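Local coordinates for 5-carboxymethyl-2-hydroxymuconate delta-isomerase (Mycobacterium smegmatis, PDB 4PFZ) that isomerises 5-carboxymethyl-2-hydroxymuconate and, as a member of the fumarylacetoacetate hydrolase family, probably uses a bound divalent metal ion, at the interface of chains A and B. Coordinates in Å, arbitrary orientation; residue numbers count along the deposited sequence, not the author numbering. Chains: chain A/B, 5-carboxymethyl-2-hydroxymuconate delta-isomerase.

The interface of chains A and B. Residues chain A 59, 86, 214-215; chain B 87-88, 90, 160.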
ATOM      1  N   LYS A  59       1.272   0.954   5.950  1.00 12.30           N
ATOM      2  CA  LYS A  59       1.750   1.345   4.640  1.00 13.95           C
ATOM      3  C   LYS A  59       3.065   2.084   4.735  1.00 16.01           C
ATOM      4  O   LYS A  59       3.446   2.629   5.783  1.00 13.71           O
ATOM      5  CB  LYS A  59       0.721   2.219   3.888  1.00 15.60           C
ATOM      6  CG  LYS A  59       0.211   3.453   4.625  1.00 18.75           C
ATOM      7  CD  LYS A  59      -0.940   4.110   3.839  1.00 24.46           C
ATOM      8  CE  LYS A  59      -1.559   5.304   4.559  1.00 15.73           C
ATOM      9  NZ  LYS A  59      -2.195   4.931   5.862  1.00 13.78           N
ATOM     10  N   LEU A  86       4.039   4.454  -3.130  1.00 15.49           N
ATOM     11  CA  LEU A  86       3.889   3.458  -2.090  1.00 14.37           C
ATOM     12  C   LEU A  86       4.798   2.266  -2.299  1.00 15.24           C
ATOM     13  O   LEU A  86       5.040   1.849  -3.438  1.00 16.37           O
ATOM     14  CB  LEU A  86       2.446   2.943  -2.036  1.00 14.88           C
ATOM     15  CG  LEU A  86       1.364   3.871  -1.501  1.00 15.93           C
ATOM     16  CD1 LEU A  86      -0.004   3.216  -1.678  1.00 13.96           C
ATOM     17  CD2 LEU A  86       1.620   4.152  -0.034  1.00 17.40           C
ATOM     18  N   MET A 214      -3.747  11.343   2.298  1.00 14.27           N
ATOM     19  CA  MET A 214      -4.283  10.158   2.938  1.00 14.02           C
ATOM     20  C   MET A 214      -4.159  10.206   4.450  1.00 15.62           C
ATOM     21  O   MET A 214      -3.196  10.749   4.990  1.00 13.42           O
ATOM     22  CB  MET A 214      -3.569   8.909   2.412  1.00 18.40           C
ATOM     23  CG  MET A 214      -2.083   8.854   2.740  1.00 17.33           C
ATOM     24  SD  MET A 214      -1.173   7.529   1.857  1.00 22.24           S
ATOM     25  CE  MET A 214      -1.318   8.112   0.177  1.00 23.94           C
ATOM     26  N   THR A 215      -5.136   9.623   5.128  1.00 16.76           N
ATOM     27  CA  THR A 215      -4.999   9.355   6.552  1.00 17.76           C
ATOM     28  C   THR A 215      -3.772   8.491   6.824  1.00 14.67           C
ATOM     29  O   THR A 215      -3.535   7.510   6.138  1.00 13.10           O
ATOM     30  CB  THR A 215      -6.246   8.675   7.103  1.00 21.51           C
ATOM     31  OG1 THR A 215      -7.356   9.544   6.870  1.00 18.20           O
ATOM     32  CG2 THR A 215      -6.115   8.449   8.616  1.00 28.29           C
TER
ATOM     33  N   LYS B  87      -2.933   1.337  -4.422  1.00 11.50           N
ATOM     34  CA  LYS B  87      -3.788   2.349  -3.791  1.00 15.75           C
ATOM     35  C   LYS B  87      -3.756   2.041  -2.304  1.00 12.61           C
ATOM     36  O   LYS B  87      -3.764   0.876  -1.920  1.00 18.83           O
ATOM     37  CB  LYS B  87      -5.212   2.312  -4.362  1.00 16.21           C
ATOM     38  CG  LYS B  87      -5.295   2.717  -5.830  1.00 15.41           C
ATOM     39  CD  LYS B  87      -6.687   2.438  -6.455  1.00 14.75           C
ATOM     40  CE  LYS B  87      -7.821   3.283  -5.861  1.00 15.83           C
ATOM     41  NZ  LYS B  87      -7.970   4.626  -6.514  1.00 17.98           N
ATOM     42  N   PRO B  88      -3.631   3.074  -1.450  1.00 10.92           N
ATOM     43  CA  PRO B  88      -3.620   2.789  -0.017  1.00 13.55           C
ATOM     44  C   PRO B  88      -4.955   2.287   0.485  1.00 12.65           C
ATOM     45  O   PRO B  88      -5.980   2.721  -0.019  1.00 16.32           O
ATOM     46  CB  PRO B  88      -3.294   4.151   0.610  1.00 11.64           C
ATOM     47  CG  PRO B  88      -3.892   5.153  -0.354  1.00 10.89           C
ATOM     48  CD  PRO B  88      -3.716   4.521  -1.735  1.00 14.80           C
ATOM     49  N   THR B  90      -6.428   3.067   3.008  1.00 12.76           N
ATOM     50  CA  THR B  90      -7.189   4.215   3.534  1.00 11.48           C
ATOM     51  C   THR B  90      -8.116   4.865   2.515  1.00 14.96           C
ATOM     52  O   THR B  90      -9.016   5.652   2.876  1.00 14.72           O
ATOM     53  CB  THR B  90      -6.251   5.293   4.083  1.00 13.78           C
ATOM     54  OG1 THR B  90      -5.142   5.458   3.198  1.00 15.12           O
ATOM     55  CG2 THR B  90      -5.749   4.883   5.459  1.00 16.59           C
ATOM     56  N   GLY B 160      -4.891   8.001  -4.622  1.00 15.97           N
ATOM     57  CA  GLY B 160      -4.696   7.601  -3.238  1.00 14.20           C
ATOM     58  C   GLY B 160      -5.435   8.388  -2.172  1.00 14.00           C
ATOM     59  O   GLY B 160      -5.263   8.126  -0.979  1.00 13.73           O
TER
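The side-chain amino nitrogen NZ of A:Lys59 and the carbonyl O of A:Thr215, 2.9 Å apart and hydrogen-bonded within chain A, both contact the methyl CG2 of B:Thr90. The bond lies in the carbonyl plane with a C=O...N angle of 148°, and it ties two loops of the fumarylacetoacetate hydrolase fold together at the surface between two copies related by a two-fold axis, which may be the biological dimer. CG2 of B:Thr90 sits 3.5 Å from O of A:Thr215 and nearly as close to NZ, so a methyl group covers the bonded pair. The hydroxyl branch of the same threonine turns toward CE of A:Lys59 and CB of A:Met214, contacts of van der Waals length rather than bonds.

The lysine chain is extended through its middle and bends at the end (chi4 -63°), which swings NZ back to the A:Thr215 carbonyl while CD and CE face chain B. CD of A:Lys59 lies 4.0 Å from CB of B:Pro88.

That proline ring, with 38 Å² hidden by chain A, is met at different corners by A:Lys59, A:Leu86 and A:Met214. CD1 of A:Leu86 is 3.6 Å from N of B:Pro88 and also reaches CD, the leucine crossing the ring at about a right angle. From another direction A:Met214 brings its terminal CE to 4.0 Å from CG of B:Pro88; the bend at chi3 (66°) turns this methyl toward the ring. CB, at 3.9 Å, and CE of A:Met214 both approach O of B:Gly160, so the bent chain curves round this carbonyl oxygen.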